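Local coordinates for ABC transporter substrate-binding protein (Rhizobium radiobacter, PDB 6TFX) that binds the opine mannopinic acid as the solute-binding protein of an ABC transporter and probably delivers it for import into the bacterium, at residues Tyr34-Leu39 with Phe146-Lys151; Leu39-Pro44 with Ser51-Leu56; Val86-Val91 with Val116-Ala121; Phe167-Val172 with Ala187-Gly192. One frame throughout, in Å; residues are numbered along the deposited sequence.

Contact 1 of 4, residues Tyr34-Leu39 with Phe146-Lys151; sequences YIYGAL and FIIPKK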
loop_
_atom_site.group_PDB
_atom_site.type_symbol
_atom_site.label_atom_id
_atom_site.label_comp_id
_atom_site.label_asym_id
_atom_site.label_seq_id
_atom_site.Cartn_x
_atom_site.Cartn_y
_atom_site.Cartn_z
ATOM N N TYR A 34 -3.005 -7.473 11.422
ATOM C CA TYR A 34 -3.448 -8.577 12.310
ATOM C C TYR A 34 -3.197 -8.217 13.785
ATOM O O TYR A 34 -3.841 -8.775 14.673
ATOM C CB TYR A 34 -2.649 -9.855 12.010
ATOM C CG TYR A 34 -2.804 -10.426 10.605
ATOM C CD1 TYR A 34 -3.702 -9.872 9.695
ATOM C CD2 TYR A 34 -1.962 -11.434 10.147
ATOM C CE1 TYR A 34 -3.807 -10.352 8.389
ATOM C CE2 TYR A 34 -2.069 -11.937 8.853
ATOM C CZ TYR A 34 -2.999 -11.403 7.977
ATOM O OH TYR A 34 -3.044 -11.895 6.685
ATOM N N ILE A 35 -2.212 -7.343 14.036
ATOM C CA ILE A 35 -1.766 -6.987 15.390
ATOM C C ILE A 35 -2.478 -5.805 15.980
ATOM O O ILE A 35 -2.647 -5.759 17.200
ATOM C CB ILE A 35 -0.227 -6.702 15.341
ATOM C CG1 ILE A 35 0.563 -7.932 14.815
ATOM C CG2 ILE A 35 0.345 -6.191 16.691
ATOM C CD1 ILE A 35 1.989 -7.553 14.251
ATOM N N TYR A 36 -2.761 -4.774 15.141
ATOM C CA TYR A 36 -3.304 -3.525 15.640
ATOM C C TYR A 36 -4.738 -3.267 15.203
ATOM O O TYR A 36 -5.240 -3.857 14.220
ATOM C CB TYR A 36 -2.471 -2.378 15.073
ATOM C CG TYR A 36 -1.017 -2.403 15.466
ATOM C CD1 TYR A 36 -0.592 -1.830 16.659
ATOM C CD2 TYR A 36 -0.054 -2.961 14.627
ATOM C CE1 TYR A 36 0.754 -1.834 17.024
ATOM C CE2 TYR A 36 1.294 -2.972 14.980
ATOM C CZ TYR A 36 1.697 -2.382 16.170
ATOM O OH TYR A 36 3.030 -2.330 16.500
ATOM N N GLY A 37 -5.329 -2.296 15.883
ATOM C CA GLY A 37 -6.629 -1.718 15.543
ATOM C C GLY A 37 -6.525 -0.200 15.526
ATOM O O GLY A 37 -5.436 0.365 15.721
ATOM N N ALA A 38 -7.653 0.479 15.327
ATOM C CA ALA A 38 -7.649 1.934 15.257
ATOM C C ALA A 38 -8.922 2.479 15.931
ATOM O O ALA A 38 -9.709 1.702 16.492
ATOM C CB ALA A 38 -7.576 2.355 13.792
ATOM N N LEU A 39 -9.152 3.804 15.859
ATOM C CA LEU A 39 -10.408 4.355 16.396
ATOM C C LEU A 39 -11.609 3.743 15.653
ATOM O O LEU A 39 -12.610 3.376 16.268
ATOM C CB LEU A 39 -10.428 5.865 16.212
ATOM C CG LEU A 39 -9.569 6.654 17.223
ATOM C CD1 LEU A 39 -9.416 8.113 16.784
ATOM C CD2 LEU A 39 -10.176 6.591 18.626
ATOM N N PHE A 146 -3.495 3.408 12.870
ATOM C CA PHE A 146 -3.386 2.395 13.923
ATOM C C PHE A 146 -2.924 3.007 15.233
ATOM O O PHE A 146 -2.046 3.873 15.228
ATOM C CB PHE A 146 -2.373 1.340 13.516
ATOM C CG PHE A 146 -2.827 0.473 12.365
ATOM C CD1 PHE A 146 -3.763 -0.542 12.562
ATOM C CD2 PHE A 146 -2.233 0.591 11.112
ATOM C CE1 PHE A 146 -4.126 -1.405 11.516
ATOM C CE2 PHE A 146 -2.612 -0.262 10.054
ATOM C CZ PHE A 146 -3.556 -1.249 10.264
ATOM N N ILE A 147 -3.493 2.523 16.349
ATOM C CA ILE A 147 -3.156 3.025 17.677
ATOM C C ILE A 147 -2.130 2.117 18.343
ATOM O O ILE A 147 -2.289 0.903 18.366
ATOM C CB ILE A 147 -4.424 3.212 18.546
ATOM C CG1 ILE A 147 -5.500 4.062 17.822
ATOM C CG2 ILE A 147 -4.090 3.777 19.945
ATOM C CD1 ILE A 147 -5.055 5.497 17.372
ATOM N N ILE A 148 -1.094 2.732 18.908
ATOM C CA ILE A 148 -0.045 2.011 19.638
ATOM C C ILE A 148 0.014 2.472 21.119
ATOM O O ILE A 148 -0.494 3.559 21.432
ATOM C CB ILE A 148 1.342 2.085 18.953
ATOM C CG1 ILE A 148 2.000 3.479 19.129
ATOM C CG2 ILE A 148 1.238 1.680 17.477
ATOM C CD1 ILE A 148 3.408 3.600 18.528
ATOM N N PRO A 149 0.642 1.676 22.020
ATOM C CA PRO A 149 0.653 2.057 23.441
ATOM C C PRO A 149 1.775 3.029 23.750
ATOM O O PRO A 149 2.932 2.761 23.434
ATOM C CB PRO A 149 0.817 0.722 24.194
ATOM C CG PRO A 149 1.002 -0.334 23.140
ATOM C CD PRO A 149 1.250 0.341 21.828
ATOM N N LYS A 150 1.421 4.155 24.380
ATOM C CA LYS A 150 2.377 5.177 24.789
ATOM C C LYS A 150 3.511 4.547 25.606
ATOM O O LYS A 150 4.677 4.755 25.279
ATOM C CB LYS A 150 1.642 6.239 25.629
ATOM C CG LYS A 150 2.461 7.479 25.972
ATOM C CD LYS A 150 1.572 8.424 26.769
ATOM C CE LYS A 150 2.182 9.772 27.044
ATOM N NZ LYS A 150 1.212 10.649 27.764
ATOM N N LYS A 151 3.173 3.767 26.649
ATOM C CA LYS A 151 4.206 3.162 27.525
ATOM C C LYS A 151 5.122 2.193 26.805
ATOM O O LYS A 151 6.340 2.209 27.047
ATOM C CB LYS A 151 3.581 2.437 28.714
ATOM C CG LYS A 151 2.797 3.304 29.693
ATOM C CD LYS A 151 2.616 2.606 31.059
ATOM C CE LYS A 151 1.800 1.323 31.102
ATOM N NZ LYS A 151 1.254 1.065 32.457
HETATM O O HOH W 1 -3.825 -1.449 18.175
#
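Gly37 and Ile147 join two buried loop pieces of this family 5 solute-binding fold through one direct backbone hydrogen bond. Residues 34-39 leave the end of helix 26-35, and residues 146-151 lead into helix 150-156, with Pro149 at its N-cap position. The polar part is all backbone. Ile147 N donates to Gly37 O at 3.0 Å, nearly straight at 169° and in the carbonyl plane. The same oxygen lies 3.4 Å from Phe146 CA, a CA-H...O contact. A water adds a second link: it accepts from Gly37 N at 2.9 Å and donates to Ile147 O at 2.8 Å. Gly37 is thus tied to Ile147 through both its N-H and its carbonyl.

The apolar part centres on Tyr36, the first residue past the helix. Tyr36 CB, at the base of the side chain, makes the closest approach to Phe146, 3.4 Å from Phe146 CD1. Gly37 O sits at the edge of the Phe146 ring. The hydroxyl of Tyr36 reaches further, to the backbone oxygen of Leu18. Ile147 carries CG1 beside its backbone N (chi1 -52°), and Ile147 CG1 rests 4.0 Å from Ala38 CA. Helix 88-98 packs on the 146-151 loop, Ser94 against Ile147 and Lys97 against Ile148. The Tyr36 and Ile148 side chains cross obliquely, and Tyr36 CE1 lies 3.6 Å from Ile148 CG2.

Contact 2 of 4, residues Leu39-Pro44 with Ser51-Leu56; sequences LVRFAP and SIEADL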
loop_
_atom_site.group_PDB
_atom_site.type_symbol
_atom_site.label_atom_id
_atom_site.label_comp_id
_atom_site.label_asym_id
_atom_site.label_seq_id
_atom_site.Cartn_x
_atom_site.Cartn_y
_atom_site.Cartn_z
ATOM N N LEU A 39 -9.152 3.804 15.859
ATOM C CA LEU A 39 -10.408 4.355 16.396
ATOM C C LEU A 39 -11.609 3.743 15.653
ATOM O O LEU A 39 -12.610 3.376 16.268
ATOM C CB LEU A 39 -10.428 5.865 16.212
ATOM C CG LEU A 39 -9.569 6.654 17.223
ATOM C CD1 LEU A 39 -9.416 8.113 16.784
ATOM C CD2 LEU A 39 -10.176 6.591 18.626
ATOM N N VAL A 40 -11.491 3.636 14.324
ATOM C CA VAL A 40 -12.555 3.074 13.457
ATOM C C VAL A 40 -11.901 2.084 12.505
ATOM O O VAL A 40 -10.674 2.036 12.421
ATOM C CB VAL A 40 -13.328 4.199 12.702
ATOM C CG1 VAL A 40 -14.020 5.141 13.682
ATOM C CG2 VAL A 40 -12.396 5.011 11.787
ATOM N N ARG A 41 -12.699 1.308 11.747
ATOM C CA ARG A 41 -12.017 0.388 10.862
ATOM C C ARG A 41 -12.824 0.179 9.621
ATOM O O ARG A 41 -14.035 0.361 9.641
ATOM C CB ARG A 41 -11.834 -0.977 11.562
ATOM C CG ARG A 41 -13.174 -1.710 11.842
ATOM C CD ARG A 41 -12.873 -3.135 12.233
ATOM N NE ARG A 41 -14.071 -3.932 12.465
ATOM C CZ ARG A 41 -14.027 -5.212 12.808
ATOM N NH1 ARG A 41 -12.853 -5.832 12.934
ATOM N NH2 ARG A 41 -15.151 -5.887 13.025
ATOM N N PHE A 42 -12.172 -0.264 8.565
ATOM C CA PHE A 42 -12.882 -0.716 7.377
ATOM C C PHE A 42 -13.625 -2.001 7.824
ATOM O O PHE A 42 -13.135 -2.739 8.688
ATOM C CB PHE A 42 -11.859 -1.145 6.322
ATOM C CG PHE A 42 -11.278 0.053 5.624
ATOM C CD1 PHE A 42 -10.203 0.748 6.177
ATOM C CD2 PHE A 42 -11.752 0.444 4.385
ATOM C CE1 PHE A 42 -9.677 1.880 5.531
ATOM C CE2 PHE A 42 -11.218 1.565 3.732
ATOM C CZ PHE A 42 -10.208 2.289 4.326
ATOM N N ALA A 43 -14.793 -2.288 7.234
ATOM C CA ALA A 43 -15.456 -3.542 7.566
ATOM C C ALA A 43 -14.540 -4.670 7.108
ATOM O O ALA A 43 -13.981 -4.591 6.001
ATOM C CB ALA A 43 -16.771 -3.646 6.800
ATOM N N PRO A 44 -14.397 -5.739 7.909
ATOM C CA PRO A 44 -13.582 -6.882 7.457
ATOM C C PRO A 44 -14.066 -7.360 6.080
ATOM O O PRO A 44 -15.279 -7.557 5.857
ATOM C CB PRO A 44 -13.821 -7.932 8.540
ATOM C CG PRO A 44 -14.096 -7.098 9.793
ATOM C CD PRO A 44 -14.948 -5.960 9.261
ATOM N N SER A 51 -17.498 1.579 4.025
ATOM C CA SER A 51 -17.782 0.525 5.004
ATOM C C SER A 51 -17.309 0.838 6.437
ATOM O O SER A 51 -17.488 -0.004 7.316
ATOM C CB SER A 51 -17.109 -0.768 4.548
ATOM O OG SER A 51 -15.716 -0.704 4.795
ATOM N N ILE A 52 -16.634 1.971 6.646
ATOM C CA ILE A 52 -16.002 2.248 7.939
ATOM C C ILE A 52 -17.002 2.179 9.078
ATOM O O ILE A 52 -18.136 2.671 8.972
ATOM C CB ILE A 52 -15.174 3.545 7.888
ATOM C CG1 ILE A 52 -13.894 3.264 7.057
ATOM C CG2 ILE A 52 -14.789 4.012 9.295
ATOM C CD1 ILE A 52 -13.110 4.476 6.599
ATOM N N GLU A 53 -16.581 1.478 10.152
ATOM C CA GLU A 53 -17.421 1.196 11.320
ATOM C C GLU A 53 -16.606 1.364 12.619
ATOM O O GLU A 53 -15.381 1.475 12.574
ATOM C CB GLU A 53 -17.972 -0.243 11.230
ATOM C CG GLU A 53 -16.912 -1.322 11.043
ATOM C CD GLU A 53 -17.382 -2.768 10.975
ATOM O OE1 GLU A 53 -18.311 -3.082 10.191
ATOM O OE2 GLU A 53 -16.794 -3.602 11.699
ATOM N N ALA A 54 -17.279 1.311 13.774
ATOM C CA ALA A 54 -16.596 1.456 15.071
ATOM C C ALA A 54 -15.492 0.386 15.302
ATOM O O ALA A 54 -15.655 -0.776 14.914
ATOM C CB ALA A 54 -17.615 1.348 16.191
ATOM N N ASP A 55 -14.401 0.768 15.992
ATOM C CA ASP A 55 -13.328 -0.182 16.378
ATOM C C ASP A 55 -13.029 0.182 17.853
ATOM O O ASP A 55 -13.891 -0.054 18.704
ATOM C CB ASP A 55 -12.084 -0.077 15.469
ATOM C CG ASP A 55 -11.154 -1.294 15.470
ATOM O OD1 ASP A 55 -11.582 -2.373 15.951
ATOM O OD2 ASP A 55 -9.990 -1.170 14.973
ATOM N N LEU A 56 -11.904 0.871 18.152
ATOM C CA LEU A 56 -11.657 1.295 19.548
ATOM C C LEU A 56 -12.724 2.305 20.003
ATOM O O LEU A 56 -13.147 2.277 21.166
ATOM C CB LEU A 56 -10.266 1.911 19.667
ATOM C CG LEU A 56 -9.941 2.616 20.979
ATOM C CD1 LEU A 56 -9.917 1.625 22.187
ATOM C CD2 LEU A 56 -8.610 3.313 20.851
#
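Arg41 and Glu53 pair through side chains and backbone in a short antiparallel beta hairpin, strand 40-41 with strand 53-54. Arg41 NE donates to Glu53 OE2 at 2.8 Å in a salt bridge, and NH2 adds a weak bond to the same oxygen. OE2 is met on its anti side, and the guanidinium and carboxylate planes stand 43° apart. This is therefore not a flat two-oxygen pairing. In both residues CG lies between the backbone N and the carbonyl carbon (chi1 66° in Arg41, 54° in Glu53), and the two side chains leave the same face of the sheet. Pro44 CG lies over one face of the guanidinium.

The backbones form a hydrogen-bonded pair. Arg41 N donates to Glu53 O, and Glu53 N to Arg41 O, both at 2.8 Å. Toward the turn, Ala43 N donates to Ser51 OG at 3.1 Å, and that hydroxyl is also bonded to Asn48 O. At the other end Asp55 N reaches Leu39 O over 3.2 Å by a more bent bond. Asp55 OD1 is 4.6 Å from Arg41 NE, well out of the guanidinium plane; its salt bridge is with Arg191, while OD2 bonds Ala38 N.

Apolar side chains complete the contact. Val40 CG2 meets Ile52 CG2 at 3.6 Å, and Trp60 of strand 57-62 touches Val40. Leu39 and Leu56 both pack against Val91 of helix 88-98. Ile52 CD1 lies over one face of the Phe42 ring, 4.3 Å from Phe42 CZ.

Contact 3 of 4, residues Val86-Val91 with Val116-Ala121; sequences VTADDV and VEAVDA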
loop_
_atom_site.group_PDB
_atom_site.type_symbol
_atom_site.label_atom_id
_atom_site.label_comp_id
_atom_site.label_asym_id
_atom_site.label_seq_id
_atom_site.Cartn_x
_atom_site.Cartn_y
_atom_site.Cartn_z
ATOM N N VAL A 86 -6.661 0.403 27.049
ATOM C CA VAL A 86 -6.326 1.422 26.048
ATOM C C VAL A 86 -7.018 2.720 26.503
ATOM O O VAL A 86 -8.230 2.715 26.772
ATOM C CB VAL A 86 -6.836 0.996 24.652
ATOM C CG1 VAL A 86 -6.483 2.059 23.609
ATOM C CG2 VAL A 86 -6.257 -0.357 24.260
ATOM N N THR A 87 -6.269 3.822 26.545
ATOM C CA THR A 87 -6.831 5.098 27.009
ATOM C C THR A 87 -6.726 6.172 25.950
ATOM O O THR A 87 -5.955 6.045 24.993
ATOM C CB THR A 87 -6.075 5.614 28.261
ATOM O OG1 THR A 87 -4.742 5.975 27.877
ATOM C CG2 THR A 87 -6.082 4.608 29.417
ATOM N N ALA A 88 -7.422 7.284 26.195
ATOM C CA ALA A 88 -7.337 8.468 25.337
ATOM C C ALA A 88 -5.875 8.960 25.242
ATOM O O ALA A 88 -5.463 9.413 24.166
ATOM C CB ALA A 88 -8.222 9.571 25.885
ATOM N N ASP A 89 -5.053 8.809 26.332
ATOM C CA ASP A 89 -3.640 9.218 26.241
ATOM C C ASP A 89 -2.865 8.426 25.168
ATOM O O ASP A 89 -1.963 8.977 24.541
ATOM C CB ASP A 89 -2.943 9.083 27.604
ATOM C CG ASP A 89 -3.292 10.192 28.607
ATOM O OD1 ASP A 89 -3.964 11.184 28.207
ATOM O OD2 ASP A 89 -2.880 10.078 29.781
ATOM N N ASP A 90 -3.198 7.132 24.976
ATOM C CA ASP A 90 -2.548 6.329 23.931
ATOM C C ASP A 90 -2.937 6.864 22.552
ATOM O O ASP A 90 -2.110 6.882 21.643
ATOM C CB ASP A 90 -2.998 4.857 24.029
ATOM C CG ASP A 90 -2.482 4.169 25.272
ATOM O OD1 ASP A 90 -1.278 4.328 25.582
ATOM O OD2 ASP A 90 -3.282 3.447 25.931
ATOM N N VAL A 91 -4.222 7.253 22.386
ATOM C CA VAL A 91 -4.707 7.784 21.105
ATOM C C VAL A 91 -4.008 9.101 20.787
ATOM O O VAL A 91 -3.556 9.299 19.656
ATOM C CB VAL A 91 -6.244 7.919 21.086
ATOM C CG1 VAL A 91 -6.719 8.590 19.797
ATOM C CG2 VAL A 91 -6.904 6.551 21.272
ATOM N N VAL A 116 -4.993 16.997 18.959
ATOM C CA VAL A 116 -5.629 15.761 19.432
ATOM C C VAL A 116 -5.484 15.863 20.944
ATOM O O VAL A 116 -4.356 15.988 21.455
ATOM C CB VAL A 116 -4.954 14.482 18.875
ATOM C CG1 VAL A 116 -5.740 13.239 19.304
ATOM C CG2 VAL A 116 -4.842 14.542 17.346
ATOM N N GLU A 117 -6.618 15.821 21.651
ATOM C CA GLU A 117 -6.631 16.013 23.106
ATOM C C GLU A 117 -7.422 14.941 23.843
ATOM O O GLU A 117 -8.467 14.501 23.365
ATOM C CB GLU A 117 -7.246 17.385 23.443
ATOM C CG GLU A 117 -6.482 18.555 22.842
ATOM C CD GLU A 117 -7.152 19.907 22.952
ATOM O OE1 GLU A 117 -8.253 20.087 22.380
ATOM O OE2 GLU A 117 -6.556 20.799 23.597
ATOM N N ALA A 118 -6.935 14.567 25.040
ATOM C CA ALA A 118 -7.624 13.614 25.900
ATOM C C ALA A 118 -8.516 14.444 26.818
ATOM O O ALA A 118 -8.000 15.140 27.708
ATOM C CB ALA A 118 -6.607 12.825 26.723
ATOM N N VAL A 119 -9.837 14.415 26.581
ATOM C CA VAL A 119 -10.807 15.180 27.398
ATOM C C VAL A 119 -10.912 14.476 28.757
ATOM O O VAL A 119 -10.970 15.121 29.804
ATOM C CB VAL A 119 -12.171 15.309 26.681
ATOM C CG1 VAL A 119 -13.201 16.008 27.564
ATOM C CG2 VAL A 119 -12.009 16.050 25.356
ATOM N N ASP A 120 -10.916 13.140 28.715
ATOM C CA ASP A 120 -10.868 12.245 29.872
ATOM C C ASP A 120 -10.295 10.929 29.378
ATOM O O ASP A 120 -9.982 10.843 28.183
ATOM C CB ASP A 120 -12.234 12.114 30.581
ATOM C CG ASP A 120 -13.358 11.599 29.719
ATOM O OD1 ASP A 120 -13.117 10.652 28.935
ATOM O OD2 ASP A 120 -14.499 12.119 29.853
ATOM N N ALA A 121 -10.154 9.905 30.250
ATOM C CA ALA A 121 -9.537 8.620 29.861
ATOM C C ALA A 121 -10.231 7.892 28.706
ATOM O O ALA A 121 -9.586 7.074 28.033
ATOM C CB ALA A 121 -9.418 7.698 31.066
#
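Ala88 and Ala121 make a surface contact between the start of helix 88-98 and the corner that follows strand 113-118. That strand is an outermost one of a four-stranded antiparallel sheet, and the helix packs on the sheet through Val124 and Val116. The chain turns at Val119, where Val119 and Asp120 both face Thr123 in a classic beta bulge. One hydrogen bond joins the segments. Ala88 N donates to Ala121 O at 2.8 Å, with the donor 42° above the carbonyl plane. An N-H in the first helical turn thus finds its acceptor outside the helix.

The helix start is also closed by a capping box. Thr87 N donates to Asp90 OD2 at 3.1 Å, nearly straight at 170°. In return Asp90 N makes a weak bond to Thr87 OG1. Asp90 is further held by Trp79 NE1 at OD2 and by Lys150 N at OD1.

The side-chain part is small. Ala88 CB faces the corner and lies 3.2 Å from Asp120 O and 3.7 Å from Ala118 CB. Asp89 reaches the same methyl group from the helix, with Asp89 OD1 3.4 Å from Ala118 CB.

Contact 4 of 4, residues Phe167-Val172 with Ala187-Gly192; sequences FGPFQV and AEYFRG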
loop_
_atom_site.group_PDB
_atom_site.type_symbol
_atom_site.label_atom_id
_atom_site.label_comp_id
_atom_site.label_asym_id
_atom_site.label_seq_id
_atom_site.Cartn_x
_atom_site.Cartn_y
_atom_site.Cartn_z
ATOM N N PHE A 167 -3.685 -3.808 20.085
ATOM C CA PHE A 167 -4.893 -4.329 20.748
ATOM C C PHE A 167 -5.707 -5.205 19.786
ATOM O O PHE A 167 -6.829 -5.620 20.109
ATOM C CB PHE A 167 -5.759 -3.237 21.416
ATOM C CG PHE A 167 -6.320 -2.182 20.507
ATOM C CD1 PHE A 167 -7.381 -2.467 19.654
ATOM C CD2 PHE A 167 -5.847 -0.880 20.562
ATOM C CE1 PHE A 167 -7.915 -1.470 18.828
ATOM C CE2 PHE A 167 -6.391 0.115 19.754
ATOM C CZ PHE A 167 -7.402 -0.195 18.870
ATOM N N GLY A 168 -5.109 -5.510 18.642
ATOM C CA GLY A 168 -5.694 -6.353 17.601
ATOM C C GLY A 168 -5.832 -7.804 18.036
ATOM O O GLY A 168 -5.402 -8.201 19.142
ATOM N N PRO A 169 -6.417 -8.633 17.148
ATOM C CA PRO A 169 -6.721 -10.024 17.539
ATOM C C PRO A 169 -5.531 -10.959 17.671
ATOM O O PRO A 169 -5.678 -12.012 18.287
ATOM C CB PRO A 169 -7.687 -10.501 16.438
ATOM C CG PRO A 169 -7.412 -9.594 15.246
ATOM C CD PRO A 169 -7.049 -8.263 15.860
ATOM N N PHE A 170 -4.364 -10.617 17.056
ATOM C CA PHE A 170 -3.193 -11.496 17.141
ATOM C C PHE A 170 -1.993 -10.719 17.628
ATOM O O PHE A 170 -1.844 -9.555 17.291
ATOM C CB PHE A 170 -2.907 -12.161 15.783
ATOM C CG PHE A 170 -4.066 -13.030 15.343
ATOM C CD1 PHE A 170 -4.210 -14.325 15.833
ATOM C CD2 PHE A 170 -5.046 -12.531 14.491
ATOM C CE1 PHE A 170 -5.326 -15.107 15.486
ATOM C CE2 PHE A 170 -6.147 -13.322 14.126
ATOM C CZ PHE A 170 -6.293 -14.589 14.647
ATOM N N GLN A 171 -1.109 -11.383 18.357
ATOM C CA GLN A 171 0.099 -10.741 18.884
ATOM C C GLN A 171 1.308 -11.467 18.387
ATOM O O GLN A 171 1.254 -12.670 18.152
ATOM C CB GLN A 171 0.102 -10.749 20.424
ATOM C CG GLN A 171 0.008 -12.162 21.029
ATOM C CD GLN A 171 -0.860 -12.196 22.256
ATOM O OE1 GLN A 171 -1.222 -11.162 22.820
ATOM N NE2 GLN A 171 -1.235 -13.389 22.682
ATOM N N VAL A 172 2.431 -10.758 18.288
ATOM C CA VAL A 172 3.664 -11.387 17.854
ATOM C C VAL A 172 4.269 -12.098 19.047
ATOM O O VAL A 172 4.633 -11.441 20.028
ATOM C CB VAL A 172 4.639 -10.378 17.208
ATOM C CG1 VAL A 172 6.012 -11.006 16.954
ATOM C CG2 VAL A 172 4.054 -9.817 15.919
ATOM N N ALA A 187 -5.978 -13.549 23.670
ATOM C CA ALA A 187 -7.088 -14.130 24.455
ATOM C C ALA A 187 -8.086 -13.091 25.027
ATOM O O ALA A 187 -9.234 -13.440 25.332
ATOM C CB ALA A 187 -6.533 -15.005 25.579
ATOM N N GLU A 188 -7.651 -11.832 25.160
ATOM C CA GLU A 188 -8.462 -10.759 25.719
ATOM C C GLU A 188 -8.997 -9.832 24.639
ATOM O O GLU A 188 -9.557 -8.797 24.989
ATOM C CB GLU A 188 -7.659 -9.936 26.744
ATOM C CG GLU A 188 -7.257 -10.715 27.988
ATOM C CD GLU A 188 -6.852 -9.836 29.154
ATOM O OE1 GLU A 188 -5.900 -9.035 28.999
ATOM O OE2 GLU A 188 -7.490 -9.945 30.226
ATOM N N TYR A 189 -8.890 -10.220 23.334
ATOM C CA TYR A 189 -9.381 -9.357 22.253
ATOM C C TYR A 189 -10.822 -8.940 22.551
ATOM O O TYR A 189 -11.639 -9.783 22.917
ATOM C CB TYR A 189 -9.248 -10.038 20.886
ATOM C CG TYR A 189 -9.650 -9.114 19.762
ATOM C CD1 TYR A 189 -9.017 -7.882 19.581
ATOM C CD2 TYR A 189 -10.676 -9.456 18.886
ATOM C CE1 TYR A 189 -9.383 -7.022 18.548
ATOM C CE2 TYR A 189 -11.062 -8.593 17.859
ATOM C CZ TYR A 189 -10.406 -7.383 17.690
ATOM O OH TYR A 189 -10.821 -6.530 16.702
ATOM N N PHE A 190 -11.111 -7.634 22.476
ATOM C CA PHE A 190 -12.395 -7.095 22.897
ATOM C C PHE A 190 -13.634 -7.654 22.161
ATOM O O PHE A 190 -14.724 -7.611 22.731
ATOM C CB PHE A 190 -12.389 -5.575 22.870
ATOM C CG PHE A 190 -12.442 -4.931 21.512
ATOM C CD1 PHE A 190 -11.276 -4.666 20.808
ATOM C CD2 PHE A 190 -13.650 -4.507 20.973
ATOM C CE1 PHE A 190 -11.321 -4.012 19.570
ATOM C CE2 PHE A 190 -13.690 -3.857 19.732
ATOM C CZ PHE A 190 -12.530 -3.617 19.045
ATOM N N ARG A 191 -13.478 -8.189 20.927
ATOM C CA ARG A 191 -14.640 -8.732 20.186
ATOM C C ARG A 191 -14.823 -10.208 20.475
ATOM O O ARG A 191 -15.774 -10.814 19.979
ATOM C CB ARG A 191 -14.493 -8.526 18.671
ATOM C CG ARG A 191 -14.333 -7.078 18.246
ATOM C CD ARG A 191 -14.252 -6.955 16.728
ATOM N NE ARG A 191 -13.863 -5.606 16.311
ATOM C CZ ARG A 191 -14.722 -4.620 16.065
ATOM N NH1 ARG A 191 -16.036 -4.833 16.157
ATOM N NH2 ARG A 191 -14.281 -3.426 15.706
ATOM N N GLY A 192 -13.916 -10.772 21.265
ATOM C CA GLY A 192 -13.932 -12.186 21.621
ATOM C C GLY A 192 -12.631 -12.851 21.233
ATOM O O GLY A 192 -11.939 -12.409 20.303
HETATM O O HOH W 2 -8.083 -6.086 22.504
HETATM O O HOH W 3 -3.367 -13.617 25.023
#
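Tyr189 lays one face of its ring against Pro169. Pro169 CB sits 4.0 Å from the ring centroid and only 9° off the normal, a CH-pi contact over the face. Pro169 CD reaches Tyr189 CE1 at 3.8 Å. The two side chains lie side by side and point the same way. At the ring edge, in plane, are two carbonyl oxygens, Phe167 O and Gly192 O. Phe167 O is 3.2 Å from Tyr189 CD1. Tyr189 CG is anti to its backbone N (chi1 -176°), and this places Tyr189 CG 3.8 Å from Pro169 CA.

The Phe190 ring carries Arg191 CG over one face and a water at its edge. That water donates to Phe167 O at 2.7 Å and accepts weakly from Phe190 N. Residues 189-192 form a type I beta turn, closed by Gly192 N to Tyr189 O. The turn belongs to the loop after strand 180-185, and it folds back on the chain entering strand 170-176, the antiparallel partner of 180-185 in the large mixed sheet. A second water accepts from both Gln171 NE2 and Ala187 N.

Arg191 NE donates to the hydroxyl of Tyr189, in the guanidinium plane, while its NH2 bonds Ala54 O. The Phe167 ring also meets the ring of Trp79, and Phe167 CD1 lies 4.2 Å from Phe190 CE1.

Contacts 1 and 4 are buried, contact 2 is partly buried, and contact 3 lies at the surface. Contacts 1 and 2 share Leu39, where the chain passes from helix 26-35 to strand 40-41, and Ala38 O probably bonds Leu56 N. Contact 4 joins contact 1 by a probable bond of Phe170 N to Tyr34 O. Its Phe167 ring packs on Leu56 of contact 2 and Val86 of contact 3. Helix 88-98 starts in contact 3 and also touches residues of contacts 1 and 2. Contact 2 has paired strands and its own ion pair. Contacts 1 and 3 each have one direct backbone bond. Contacts 1 and 4 both use water, but contact 4 has no direct hydrogen bond between its segments.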